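Glycoside Hydrolase Family 43_12 (Metagenome, PDB 7JVH) probably hydrolyses glycosidic bonds in arabinose- or xylose-containing plant polysaccharides, as other family 43 glycoside hydrolases do. Local coordinates at residues V103-P112 with E141-V152; L167-S175 with A184-P192. One frame throughout, in Å; residues are numbered along the deposited sequence.

In the fold
Both interactions join successive four-stranded blades of the five-bladed beta-propeller characteristic of family 43. Interaction 1 sets the loop leaving strand 98-102, the last of one blade, against the two middle strands of the next; interaction 2 sets the connection leaving that second blade on strand 184-190 of the third. Interaction 1 is partly buried, running from valines and leucines to more exposed loop backbone, with one hydrogen bond across it. Interaction 2 is more fully buried and combines strand pairing with aromatic and leucine packing. The two touch at Asn149, whose O lies 2.9 Å from Leu167 N and whose ND2 lies 2.9 Å from Phe169 O, probable hydrogen bonds both.

Interaction 1. Residues V103-P112 with E141-V152; sequences VLDRTSQLDP and EFCAPCGGNMVV
Glu141 has its CG anti to the backbone N (chi1 170°) and runs on extended, a course that delivers its carboxylate to the backbone carbonyl of Gln109 and the side chain of Leu110. Met150, a selenomethionine, instead sets CG between its backbone N and carbonyl carbon (chi1 64°) and bends twice further out, which turns CE to meet Leu104 tip to tip, 3.7 Å from Leu104 CD1. The other methyl of Leu104, CD2, lies 4.0 Å from Val152 CG1, and the side chains of Val103 and Val152 cross obliquely, CG1 of the first touching CG2 of the second. These apolar groups form one buried end of the contact, which Ile121 of strand 120-129 extends against Leu104, Leu110 and Glu141. Leu110 CD1 also touches Cys143 SG at 3.6 Å.

Nearer the surface, loop meets loop. The ring of Pro145, which follows a cis peptide bond, brings CG within 3.6 Å of Ser108 O. The one hydrogen bond across the contact runs from Asp111 N to Ala144 O, 3.0 Å long and fairly straight (162° at the hydrogen), although the donor stands above the carbonyl plane. Gln109 turns the other way: its OE1 accepts from Arg106 N, and NE2 bonds to Ser162 O, which fixes the turn holding the Gln109 carbonyl.

That carbonyl faces the carboxylate. Gln109 O is 2.9 Å from Glu141 OE1 and almost as near to OE2, an approach of acceptor to acceptor, while from the loop that follows Cys146 N gives OE2 a weak hydrogen bond. With a methyl of Leu110 also 3.2 Å from OE1, such surroundings would disfavour a full negative charge, so the buried acid probably has a raised pKa and may be protonated.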
ATOM      1  N   VAL A 103     -10.452  -5.979   0.260  1.00 55.23           N
ATOM      2  CA  VAL A 103     -11.839  -5.579   0.523  1.00 55.28           C
ATOM      3  C   VAL A 103     -12.571  -5.168  -0.751  1.00 57.55           C
ATOM      4  O   VAL A 103     -13.729  -5.551  -0.954  1.00 69.74           O
ATOM      5  CB  VAL A 103     -11.947  -4.475   1.614  1.00 58.17           C
ATOM      6  CG1 VAL A 103     -13.379  -3.990   1.772  1.00 64.87           C
ATOM      7  CG2 VAL A 103     -11.403  -4.989   2.938  1.00 63.45           C
ATOM      8  N   LEU A 104     -11.892  -4.404  -1.613  1.00 49.61           N
ATOM      9  CA  LEU A 104     -12.445  -3.984  -2.899  1.00 55.21           C
ATOM     10  C   LEU A 104     -11.875  -4.879  -3.994  1.00 54.91           C
ATOM     11  O   LEU A 104     -10.843  -4.563  -4.594  1.00 60.82           O
ATOM     12  CB  LEU A 104     -12.139  -2.500  -3.170  1.00 55.69           C
ATOM     13  CG  LEU A 104     -12.517  -1.506  -2.057  1.00 52.56           C
ATOM     14  CD1 LEU A 104     -12.222  -0.081  -2.475  1.00 61.48           C
ATOM     15  CD2 LEU A 104     -13.976  -1.613  -1.655  1.00 57.74           C
ATOM     16  N   ASP A 105     -12.561  -6.005  -4.241  1.00 51.16           N
ATOM     17  CA  ASP A 105     -12.120  -7.020  -5.196  1.00 48.70           C
ATOM     18  C   ASP A 105     -13.070  -7.297  -6.371  1.00 46.66           C
ATOM     19  O   ASP A 105     -12.798  -8.168  -7.200  1.00 62.76           O
ATOM     20  CB  ASP A 105     -11.792  -8.328  -4.456  1.00 54.34           C
ATOM     21  CG  ASP A 105     -12.973  -8.894  -3.678  1.00 61.12           C
ATOM     22  OD1 ASP A 105     -14.044  -8.261  -3.639  1.00 66.20           O
ATOM     23  OD2 ASP A 105     -12.828  -9.994  -3.114  1.00 65.45           O
ATOM     24  N   ARG A 106     -14.185  -6.564  -6.441  1.00 59.40           N
ATOM     25  CA  ARG A 106     -15.080  -6.609  -7.590  1.00 51.07           C
ATOM     26  C   ARG A 106     -14.994  -5.283  -8.333  1.00 68.28           C
ATOM     27  O   ARG A 106     -14.740  -4.233  -7.731  1.00 74.82           O
ATOM     28  CB  ARG A 106     -16.518  -6.877  -7.155  1.00 58.77           C
ATOM     29  CG  ARG A 106     -16.728  -8.228  -6.501  1.00 54.02           C
ATOM     30  CD  ARG A 106     -18.203  -8.535  -6.313  1.00 59.46           C
ATOM     31  NE  ARG A 106     -18.882  -7.514  -5.508  1.00 77.49           N
ATOM     32  CZ  ARG A 106     -18.811  -7.409  -4.181  1.00 73.38           C
ATOM     33  NH1 ARG A 106     -18.094  -8.267  -3.470  1.00 65.99           N
ATOM     34  NH2 ARG A 106     -19.466  -6.439  -3.561  1.00 72.56           N
ATOM     35  N   THR A 107     -15.192  -5.345  -9.659  1.00 70.24           N
ATOM     36  CA  THR A 107     -15.211  -4.167 -10.520  1.00 59.51           C
ATOM     37  C   THR A 107     -16.345  -3.216 -10.163  1.00 64.41           C
ATOM     38  O   THR A 107     -16.230  -2.020 -10.372  1.00 73.64           O
ATOM     39  CB  THR A 107     -15.249  -4.584 -12.001  1.00 66.63           C
ATOM     40  OG1 THR A 107     -14.021  -5.267 -12.297  1.00 61.26           O
ATOM     41  CG2 THR A 107     -15.364  -3.381 -12.932  1.00 62.34           C
ATOM     42  N   SER A 108     -17.429  -3.754  -9.596  1.00 67.64           N
ATOM     43  CA  SER A 108     -18.555  -2.949  -9.090  1.00 64.11           C
ATOM     44  C   SER A 108     -18.213  -2.099  -7.862  1.00 64.49           C
ATOM     45  O   SER A 108     -18.946  -1.184  -7.516  1.00 62.97           O
ATOM     46  CB  SER A 108     -19.749  -3.843  -8.772  1.00 66.11           C
ATOM     47  OG  SER A 108     -19.402  -4.793  -7.784  1.00 76.17           O
ATOM     48  N   GLN A 109     -17.107  -2.429  -7.190  1.00 67.06           N
ATOM     49  CA  GLN A 109     -16.606  -1.664  -6.049  1.00 61.91           C
ATOM     50  C   GLN A 109     -15.506  -0.693  -6.462  1.00 60.08           C
ATOM     51  O   GLN A 109     -15.328   0.357  -5.842  1.00 64.58           O
ATOM     52  CB  GLN A 109     -16.047  -2.612  -4.982  1.00 58.08           C
ATOM     53  CG  GLN A 109     -17.073  -3.542  -4.343  1.00 67.37           C
ATOM     54  CD  GLN A 109     -16.417  -4.686  -3.564  1.00 67.21           C
ATOM     55  OE1 GLN A 109     -15.503  -5.353  -4.069  1.00 72.90           O
ATOM     56  NE2 GLN A 109     -16.898  -4.925  -2.342  1.00 47.49           N
ATOM     57  N   LEU A 110     -14.762  -1.060  -7.513  1.00 65.01           N
ATOM     58  CA  LEU A 110     -13.545  -0.362  -7.932  1.00 67.49           C
ATOM     59  C   LEU A 110     -13.185  -0.752  -9.358  1.00 71.85           C
ATOM     60  O   LEU A 110     -12.961  -1.930  -9.652  1.00 71.26           O
ATOM     61  CB  LEU A 110     -12.396  -0.715  -6.981  1.00 52.04           C
ATOM     62  CG  LEU A 110     -10.956  -0.307  -7.301  1.00 50.74           C
ATOM     63  CD1 LEU A 110     -10.769   1.202  -7.340  1.00 51.83           C
ATOM     64  CD2 LEU A 110     -10.020  -0.916  -6.273  1.00 50.15           C
ATOM     65  N   ASP A 111     -13.129   0.250 -10.242  1.00 69.07           N
ATOM     66  CA  ASP A 111     -12.882   0.063 -11.665  1.00 57.35           C
ATOM     67  C   ASP A 111     -11.841   1.087 -12.099  1.00 57.66           C
ATOM     68  O   ASP A 111     -12.190   2.150 -12.620  1.00 69.06           O
ATOM     69  CB  ASP A 111     -14.186   0.242 -12.442  1.00 61.18           C
ATOM     70  CG  ASP A 111     -14.011   0.139 -13.944  1.00 61.44           C
ATOM     71  OD1 ASP A 111     -12.935  -0.266 -14.394  1.00 62.88           O
ATOM     72  OD2 ASP A 111     -14.960   0.470 -14.682  1.00 64.96           O
ATOM     73  N   PRO A 112     -10.533   0.799 -11.897  1.00 44.83           N
ATOM     74  CA  PRO A 112      -9.487   1.798 -12.088  1.00 45.80           C
ATOM     75  C   PRO A 112      -8.885   1.857 -13.503  1.00 56.39           C
ATOM     76  O   PRO A 112      -7.759   2.325 -13.654  1.00 54.14           O
ATOM     77  CB  PRO A 112      -8.436   1.363 -11.061  1.00 38.38           C
ATOM     78  CG  PRO A 112      -8.623  -0.129 -10.909  1.00 48.70           C
ATOM     79  CD  PRO A 112      -9.987  -0.491 -11.446  1.00 40.45           C
ATOM     80  N   GLU A 141     -12.512   7.171  -3.002  1.00 57.55           N
ATOM     81  CA  GLU A 141     -12.195   6.467  -4.236  1.00 53.83           C
ATOM     82  C   GLU A 141     -12.190   7.477  -5.391  1.00 54.60           C
ATOM     83  O   GLU A 141     -13.219   7.742  -5.969  1.00 54.00           O
ATOM     84  CB  GLU A 141     -13.210   5.334  -4.477  1.00 52.02           C
ATOM     85  CG  GLU A 141     -13.135   4.673  -5.859  1.00 54.14           C
ATOM     86  CD  GLU A 141     -13.854   3.350  -5.927  1.00 55.15           C
ATOM     87  OE1 GLU A 141     -13.235   2.337  -5.626  1.00 58.29           O
ATOM     88  OE2 GLU A 141     -15.040   3.319  -6.284  1.00 61.64           O
ATOM     89  N   PHE A 142     -11.003   8.026  -5.687  1.00 49.10           N
ATOM     90  CA  PHE A 142     -10.775   8.993  -6.750  1.00 44.15           C
ATOM     91  C   PHE A 142     -10.582   8.282  -8.070  1.00 49.81           C
ATOM     92  O   PHE A 142      -9.525   8.360  -8.678  1.00 56.22           O
ATOM     93  CB  PHE A 142      -9.557   9.880  -6.444  1.00 50.92           C
ATOM     94  CG  PHE A 142      -9.796  10.896  -5.355  1.00 53.46           C
ATOM     95  CD1 PHE A 142     -10.868  11.806  -5.445  1.00 58.68           C
ATOM     96  CD2 PHE A 142      -8.963  10.973  -4.248  1.00 43.31           C
ATOM     97  CE1 PHE A 142     -11.079  12.752  -4.457  1.00 42.83           C
ATOM     98  CE2 PHE A 142      -9.182  11.938  -3.255  1.00 53.06           C
ATOM     99  CZ  PHE A 142     -10.232  12.826  -3.370  1.00 42.16           C
ATOM    100  N   CYS A 143     -11.623   7.556  -8.480  1.00 53.17           N
ATOM    101  CA  CYS A 143     -11.746   6.899  -9.775  1.00 54.71           C
ATOM    102  C   CYS A 143     -13.137   6.263  -9.784  1.00 56.88           C
ATOM    103  O   CYS A 143     -13.854   6.360  -8.794  1.00 55.69           O
ATOM    104  CB  CYS A 143     -10.615   5.877 -10.022  1.00 42.50           C
ATOM    105  SG  CYS A 143     -10.747   4.269  -9.183  1.00 71.52           S
ATOM    106  N   ALA A 144     -13.516   5.635 -10.904  1.00 49.64           N
ATOM    107  CA  ALA A 144     -14.813   4.967 -11.032  1.00 55.82           C
ATOM    108  C   ALA A 144     -14.886   3.743 -10.115  1.00 54.27           C
ATOM    109  O   ALA A 144     -13.851   3.167  -9.781  1.00 55.36           O
ATOM    110  CB  ALA A 144     -15.041   4.579 -12.486  1.00 51.60           C
ATOM    111  N   PRO A 145     -16.084   3.285  -9.669  1.00 58.56           N
ATOM    112  CA  PRO A 145     -17.366   3.929  -9.987  1.00 66.49           C
ATOM    113  C   PRO A 145     -17.763   5.176  -9.164  1.00 64.16           C
ATOM    114  O   PRO A 145     -18.646   5.894  -9.580  1.00 63.87           O
ATOM    115  CB  PRO A 145     -18.380   2.814  -9.675  1.00 66.06           C
ATOM    116  CG  PRO A 145     -17.730   2.020  -8.584  1.00 55.58           C
ATOM    117  CD  PRO A 145     -16.257   2.055  -8.876  1.00 44.81           C
ATOM    118  N   CYS A 146     -17.112   5.405  -8.022  1.00 70.20           N
ATOM    119  CA  CYS A 146     -17.590   6.359  -7.010  1.00 64.07           C
ATOM    120  C   CYS A 146     -17.096   7.796  -7.173  1.00 56.39           C
ATOM    121  O   CYS A 146     -17.834   8.725  -6.945  1.00 61.00           O
ATOM    122  CB  CYS A 146     -17.231   5.859  -5.603  1.00 46.16           C
ATOM    123  SG  CYS A 146     -18.148   4.385  -5.108  1.00 76.44           S
ATOM    124  N   GLY A 147     -15.823   7.967  -7.526  1.00 56.54           N
ATOM    125  CA  GLY A 147     -15.235   9.285  -7.666  1.00 49.35           C
ATOM    126  C   GLY A 147     -15.486  10.121  -6.434  1.00 59.62           C
ATOM    127  O   GLY A 147     -15.914  11.241  -6.548  1.00 63.25           O
ATOM    128  N   GLY A 148     -15.194   9.560  -5.257  1.00 68.37           N
ATOM    129  CA  GLY A 148     -15.309  10.253  -3.990  1.00 50.37           C
ATOM    130  C   GLY A 148     -15.542   9.329  -2.808  1.00 58.99           C
ATOM    131  O   GLY A 148     -15.334   8.122  -2.883  1.00 63.19           O
ATOM    132  N   ASN A 149     -15.929   9.937  -1.689  1.00 59.14           N
ATOM    133  CA  ASN A 149     -16.106   9.281  -0.408  1.00 45.94           C
ATOM    134  C   ASN A 149     -17.205   8.221  -0.444  1.00 55.32           C
ATOM    135  O   ASN A 149     -18.293   8.457  -0.973  1.00 59.59           O
ATOM    136  CB  ASN A 149     -16.394  10.358   0.638  1.00 52.81           C
ATOM    137  CG  ASN A 149     -15.151  11.119   1.028  1.00 53.11           C
ATOM    138  OD1 ASN A 149     -14.103  10.505   1.296  1.00 52.18           O
ATOM    139  ND2 ASN A 149     -15.258  12.452   1.095  1.00 54.43           N
HETATM  140  N   MSE A 150     -16.895   7.045   0.120  1.00 52.01           N
HETATM  141  CA  MSE A 150     -17.765   5.888  -0.004  1.00 56.32           C
HETATM  142  C   MSE A 150     -17.471   4.897   1.113  1.00 58.50           C
HETATM  143  O   MSE A 150     -16.368   4.880   1.652  1.00 59.28           O
HETATM  144  CB  MSE A 150     -17.569   5.216  -1.369  1.00 54.97           C
HETATM  145  CG  MSE A 150     -16.188   4.630  -1.588  1.00 51.51           C
HETATM  146 SE   MSE A 150     -16.124   2.758  -0.993  1.00 75.44          SE
HETATM  147  CE  MSE A 150     -15.434   1.709  -2.510  1.00 61.19           C
ATOM    148  N   VAL A 151     -18.462   4.053   1.422  1.00 54.49           N
ATOM    149  CA  VAL A 151     -18.329   3.027   2.439  1.00 55.06           C
ATOM    150  C   VAL A 151     -18.879   1.687   1.934  1.00 54.31           C
ATOM    151  O   VAL A 151     -19.856   1.655   1.185  1.00 62.46           O
ATOM    152  CB  VAL A 151     -19.016   3.455   3.768  1.00 56.33           C
ATOM    153  CG1 VAL A 151     -20.509   3.629   3.603  1.00 50.21           C
ATOM    154  CG2 VAL A 151     -18.723   2.457   4.883  1.00 58.29           C
ATOM    155  N   VAL A 152     -18.220   0.593   2.330  1.00 66.49           N
ATOM    156  CA  VAL A 152     -18.696  -0.772   2.088  1.00 67.09           C
ATOM    157  C   VAL A 152     -18.835  -1.517   3.424  1.00 68.56           C
ATOM    158  O   VAL A 152     -18.154  -1.195   4.399  1.00 59.70           O
ATOM    159  CB  VAL A 152     -17.771  -1.556   1.132  1.00 57.48           C
ATOM    160  CG1 VAL A 152     -17.636  -0.853  -0.211  1.00 64.10           C
ATOM    161  CG2 VAL A 152     -16.405  -1.750   1.734  1.00 56.45           C
TER

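Interaction 2. Residues L167-S175 with A184-P192; sequences LHFGGIDPS and AYLVHNDAP
This is a largely buried contact between a blade-to-blade connection and a strand of the propeller: residues 167-175 lead from strand 165-166, at the edge of one four-stranded sheet, to the first strand of the next, and fold along strand 184-190. Ser175 and Val187 begin the antiparallel pairing in the sheet of strand 184-190 as a hydrogen-bonded pair. Val187 N gives a 2.9 Å bond to Ser175 O that is nearly straight (175° at the hydrogen), whereas the return bond from Ser175 N is weak. Farther along, Asn189 N meets Ile172 O at 2.9 Å.

Phe169 and Leu186 carry the apolar packing. Phe169 CD1 stands 3.4 Å above the centre of one face of the His188 ring, the two planes meeting obliquely at 38°, and Phe169 CE2 lies 3.5 Å from Leu186 CD1. With CG between the backbone N and the carbonyl carbon (chi1 74°), the His188 ring is placed under Phe169. An alanine here removes that ring, which would probably leave Phe169 freer to turn and Trp207 NE1 without its NE2 partner. Gly171 CA comes close enough for a CA-H...O contact with Asn189 O, 3.3 Å away, and a side chain would run into that oxygen.

Asp173 of this contact bonds to Gly240 N and to a glycerol probably from the crystallisation liquor, a position consistent with the sugar-binding pocket at the centre of family 43 propellers, and Ser175 OG bonds to His242 of strand 239-246. On the other side of strand 184-190, strand 203-210 contributes Trp207, whose ring meets those of both His188 and Phe169.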
ATOM      1  N   LEU A 167     -21.124   8.567  -0.367  1.00 74.14           N
ATOM      2  CA  LEU A 167     -21.334   9.528   0.710  1.00 61.73           C
ATOM      3  C   LEU A 167     -21.143  10.964   0.218  1.00 62.51           C
ATOM      4  O   LEU A 167     -20.229  11.260  -0.553  1.00 56.10           O
ATOM      5  CB  LEU A 167     -20.387   9.232   1.871  1.00 56.30           C
ATOM      6  CG  LEU A 167     -20.358   7.768   2.324  1.00 58.86           C
ATOM      7  CD1 LEU A 167     -19.218   7.544   3.299  1.00 58.28           C
ATOM      8  CD2 LEU A 167     -21.685   7.348   2.938  1.00 64.46           C
ATOM      9  N   HIS A 168     -22.006  11.862   0.707  1.00 64.16           N
ATOM     10  CA  HIS A 168     -22.175  13.208   0.154  1.00 73.51           C
ATOM     11  C   HIS A 168     -21.402  14.280   0.933  1.00 78.53           C
ATOM     12  O   HIS A 168     -21.996  15.213   1.485  1.00 77.04           O
ATOM     13  CB  HIS A 168     -23.664  13.561   0.095  1.00 66.90           C
ATOM     14  CG  HIS A 168     -24.472  12.637  -0.765  1.00 70.03           C
ATOM     15  ND1 HIS A 168     -25.834  12.483  -0.621  1.00 60.82           N
ATOM     16  CD2 HIS A 168     -24.108  11.822  -1.784  1.00 63.00           C
ATOM     17  CE1 HIS A 168     -26.277  11.618  -1.513  1.00 70.69           C
ATOM     18  NE2 HIS A 168     -25.249  11.202  -2.233  1.00 70.97           N
ATOM     19  N   PHE A 169     -20.067  14.164   0.925  1.00 62.59           N
ATOM     20  CA  PHE A 169     -19.179  15.185   1.472  1.00 55.56           C
ATOM     21  C   PHE A 169     -17.851  15.098   0.738  1.00 58.32           C
ATOM     22  O   PHE A 169     -17.519  14.048   0.198  1.00 57.64           O
ATOM     23  CB  PHE A 169     -19.009  15.004   2.980  1.00 57.00           C
ATOM     24  CG  PHE A 169     -18.494  13.636   3.373  1.00 68.33           C
ATOM     25  CD1 PHE A 169     -17.134  13.401   3.481  1.00 70.68           C
ATOM     26  CD2 PHE A 169     -19.369  12.594   3.649  1.00 74.05           C
ATOM     27  CE1 PHE A 169     -16.648  12.151   3.856  1.00 64.31           C
ATOM     28  CE2 PHE A 169     -18.890  11.347   4.007  1.00 68.83           C
ATOM     29  CZ  PHE A 169     -17.533  11.125   4.117  1.00 62.59           C
ATOM     30  N   GLY A 170     -17.117  16.213   0.716  1.00 57.55           N
ATOM     31  CA  GLY A 170     -15.827  16.293   0.063  1.00 48.73           C
ATOM     32  C   GLY A 170     -14.671  15.974   0.995  1.00 54.08           C
ATOM     33  O   GLY A 170     -14.872  15.534   2.111  1.00 64.05           O
ATOM     34  N   GLY A 171     -13.451  16.215   0.520  1.00 52.61           N
ATOM     35  CA  GLY A 171     -12.238  15.969   1.272  1.00 57.20           C
ATOM     36  C   GLY A 171     -11.911  14.488   1.316  1.00 63.90           C
ATOM     37  O   GLY A 171     -12.522  13.663   0.596  1.00 62.22           O
ATOM     38  N   ILE A 172     -10.954  14.141   2.188  1.00 63.63           N
ATOM     39  CA  ILE A 172     -10.455  12.761   2.311  1.00 65.15           C
ATOM     40  C   ILE A 172     -10.411  12.283   3.759  1.00 63.83           C
ATOM     41  O   ILE A 172     -10.744  13.030   4.691  1.00 62.65           O
ATOM     42  CB  ILE A 172      -9.041  12.659   1.711  1.00 62.71           C
ATOM     43  CG1 ILE A 172      -8.043  13.523   2.506  1.00 64.67           C
ATOM     44  CG2 ILE A 172      -9.075  13.073   0.233  1.00 57.24           C
ATOM     45  CD1 ILE A 172      -6.646  13.488   1.939  1.00 65.80           C
ATOM     46  N   ASP A 173      -9.997  11.025   3.929  1.00 65.80           N
ATOM     47  CA  ASP A 173      -9.764  10.386   5.222  1.00 41.47           C
ATOM     48  C   ASP A 173     -11.038  10.300   6.049  1.00 46.85           C
ATOM     49  O   ASP A 173     -11.053  10.691   7.214  1.00 57.95           O
ATOM     50  CB  ASP A 173      -8.635  11.078   5.974  1.00 41.03           C
ATOM     51  CG  ASP A 173      -7.320  11.002   5.224  1.00 53.52           C
ATOM     52  OD1 ASP A 173      -7.304  10.442   4.098  1.00 52.27           O
ATOM     53  OD2 ASP A 173      -6.300  11.519   5.753  1.00 57.36           O
ATOM     54  N   PRO A 174     -12.136   9.760   5.481  1.00 43.19           N
ATOM     55  CA  PRO A 174     -13.346   9.497   6.261  1.00 47.20           C
ATOM     56  C   PRO A 174     -13.107   8.448   7.352  1.00 44.10           C
ATOM     57  O   PRO A 174     -12.256   7.579   7.204  1.00 66.28           O
ATOM     58  CB  PRO A 174     -14.304   8.936   5.209  1.00 44.82           C
ATOM     59  CG  PRO A 174     -13.419   8.390   4.137  1.00 51.19           C
ATOM     60  CD  PRO A 174     -12.246   9.317   4.085  1.00 42.92           C
ATOM     61  N   SER A 175     -13.880   8.534   8.435  1.00 63.03           N
ATOM     62  CA  SER A 175     -13.779   7.595   9.548  1.00 59.23           C
ATOM     63  C   SER A 175     -15.030   7.709  10.410  1.00 59.73           C
ATOM     64  O   SER A 175     -15.410   8.792  10.826  1.00 67.07           O
ATOM     65  CB  SER A 175     -12.507   7.891  10.354  1.00 51.00           C
ATOM     66  OG  SER A 175     -12.295   6.990  11.398  1.00 57.07           O
ATOM     67  N   ALA A 184     -24.481   7.618  15.548  1.00 81.69           N
ATOM     68  CA  ALA A 184     -23.265   7.382  14.791  1.00 76.65           C
ATOM     69  C   ALA A 184     -22.769   8.686  14.196  1.00 76.95           C
ATOM     70  O   ALA A 184     -23.554   9.574  13.877  1.00 77.63           O
ATOM     71  CB  ALA A 184     -23.534   6.374  13.698  1.00 79.16           C
ATOM     72  N   TYR A 185     -21.449   8.788  14.051  1.00 80.83           N
ATOM     73  CA  TYR A 185     -20.810   9.991  13.536  1.00 76.99           C
ATOM     74  C   TYR A 185     -19.772   9.644  12.484  1.00 72.50           C
ATOM     75  O   TYR A 185     -19.364   8.493  12.338  1.00 68.66           O
ATOM     76  CB  TYR A 185     -20.200  10.790  14.682  1.00 73.66           C
ATOM     77  CG  TYR A 185     -21.228  11.141  15.730  1.00 79.63           C
ATOM     78  CD1 TYR A 185     -22.063  12.242  15.569  1.00 76.83           C
ATOM     79  CD2 TYR A 185     -21.395  10.348  16.872  1.00 85.15           C
ATOM     80  CE1 TYR A 185     -23.019  12.562  16.516  1.00 80.22           C
ATOM     81  CE2 TYR A 185     -22.349  10.659  17.825  1.00 86.23           C
ATOM     82  CZ  TYR A 185     -23.160  11.767  17.641  1.00 83.76           C
ATOM     83  OH  TYR A 185     -24.105  12.074  18.585  1.00 76.71           O
ATOM     84  N   LEU A 186     -19.374  10.665  11.729  1.00 66.98           N
ATOM     85  CA  LEU A 186     -18.403  10.515  10.672  1.00 60.16           C
ATOM     86  C   LEU A 186     -17.529  11.742  10.690  1.00 52.20           C
ATOM     87  O   LEU A 186     -18.030  12.864  10.667  1.00 68.99           O
ATOM     88  CB  LEU A 186     -19.117  10.394   9.334  1.00 57.89           C
ATOM     89  CG  LEU A 186     -18.233  10.139   8.112  1.00 65.43           C
ATOM     90  CD1 LEU A 186     -19.070   9.523   7.006  1.00 77.66           C
ATOM     91  CD2 LEU A 186     -17.507  11.405   7.638  1.00 64.83           C
ATOM     92  N   VAL A 187     -16.218  11.527  10.751  1.00 48.71           N
ATOM     93  CA  VAL A 187     -15.254  12.607  10.749  1.00 55.33           C
ATOM     94  C   VAL A 187     -14.393  12.478   9.502  1.00 60.18           C
ATOM     95  O   VAL A 187     -14.138  11.364   9.007  1.00 60.01           O
ATOM     96  CB  VAL A 187     -14.402  12.609  12.036  1.00 55.99           C
ATOM     97  CG1 VAL A 187     -13.416  11.433  12.050  1.00 46.47           C
ATOM     98  CG2 VAL A 187     -13.750  13.965  12.218  1.00 61.16           C
ATOM     99  N   HIS A 188     -13.964  13.622   8.965  1.00 46.84           N
ATOM    100  CA  HIS A 188     -13.122  13.627   7.783  1.00 45.83           C
ATOM    101  C   HIS A 188     -12.353  14.922   7.680  1.00 57.61           C
ATOM    102  O   HIS A 188     -12.644  15.882   8.402  1.00 55.66           O
ATOM    103  CB  HIS A 188     -13.958  13.356   6.523  1.00 53.07           C
ATOM    104  CG  HIS A 188     -14.814  14.515   6.100  1.00 58.30           C
ATOM    105  ND1 HIS A 188     -14.451  15.375   5.089  1.00 72.01           N
ATOM    106  CD2 HIS A 188     -16.030  14.933   6.528  1.00 58.64           C
ATOM    107  CE1 HIS A 188     -15.401  16.285   4.924  1.00 77.93           C
ATOM    108  NE2 HIS A 188     -16.367  16.041   5.787  1.00 66.69           N
ATOM    109  N   ASN A 189     -11.326  14.904   6.814  1.00 55.41           N
ATOM    110  CA  ASN A 189     -10.565  16.090   6.437  1.00 57.54           C
ATOM    111  C   ASN A 189     -11.374  16.831   5.367  1.00 57.16           C
ATOM    112  O   ASN A 189     -12.100  16.207   4.601  1.00 59.93           O
ATOM    113  CB  ASN A 189      -9.152  15.669   5.975  1.00 62.13           C
ATOM    114  CG  ASN A 189      -8.525  16.618   4.954  1.00 60.91           C
ATOM    115  OD1 ASN A 189      -8.980  16.696   3.814  1.00 66.17           O
ATOM    116  ND2 ASN A 189      -7.443  17.295   5.343  1.00 43.73           N
ATOM    117  N   ASP A 190     -11.264  18.161   5.354  1.00 52.86           N
ATOM    118  CA  ASP A 190     -11.925  18.993   4.356  1.00 59.68           C
ATOM    119  C   ASP A 190     -11.105  20.255   4.115  1.00 68.47           C
ATOM    120  O   ASP A 190     -10.137  20.515   4.825  1.00 65.85           O
ATOM    121  CB  ASP A 190     -13.352  19.366   4.804  1.00 54.84           C
ATOM    122  CG  ASP A 190     -14.312  19.612   3.621  1.00 74.03           C
ATOM    123  OD1 ASP A 190     -13.857  19.667   2.447  1.00 71.80           O
ATOM    124  OD2 ASP A 190     -15.528  19.750   3.865  1.00 81.22           O
ATOM    125  N   ALA A 191     -11.493  21.026   3.094  1.00 72.35           N
ATOM    126  CA  ALA A 191     -10.882  22.321   2.820  1.00 69.11           C
ATOM    127  C   ALA A 191     -11.684  23.386   3.553  1.00 60.76           C
ATOM    128  O   ALA A 191     -12.893  23.228   3.712  1.00 68.17           O
ATOM    129  CB  ALA A 191     -10.839  22.596   1.324  1.00 61.08           C
ATOM    130  N   PRO A 192     -11.038  24.453   4.071  1.00 60.57           N
ATOM    131  CA  PRO A 192     -11.765  25.504   4.791  1.00 68.08           C
ATOM    132  C   PRO A 192     -12.443  26.443   3.818  1.00 75.49           C
ATOM    133  O   PRO A 192     -11.978  26.587   2.701  1.00 65.55           O
ATOM    134  CB  PRO A 192     -10.648  26.247   5.526  1.00 61.70           C
ATOM    135  CG  PRO A 192      -9.469  26.089   4.625  1.00 52.28           C
ATOM    136  CD  PRO A 192      -9.592  24.717   3.986  1.00 49.66           C
TER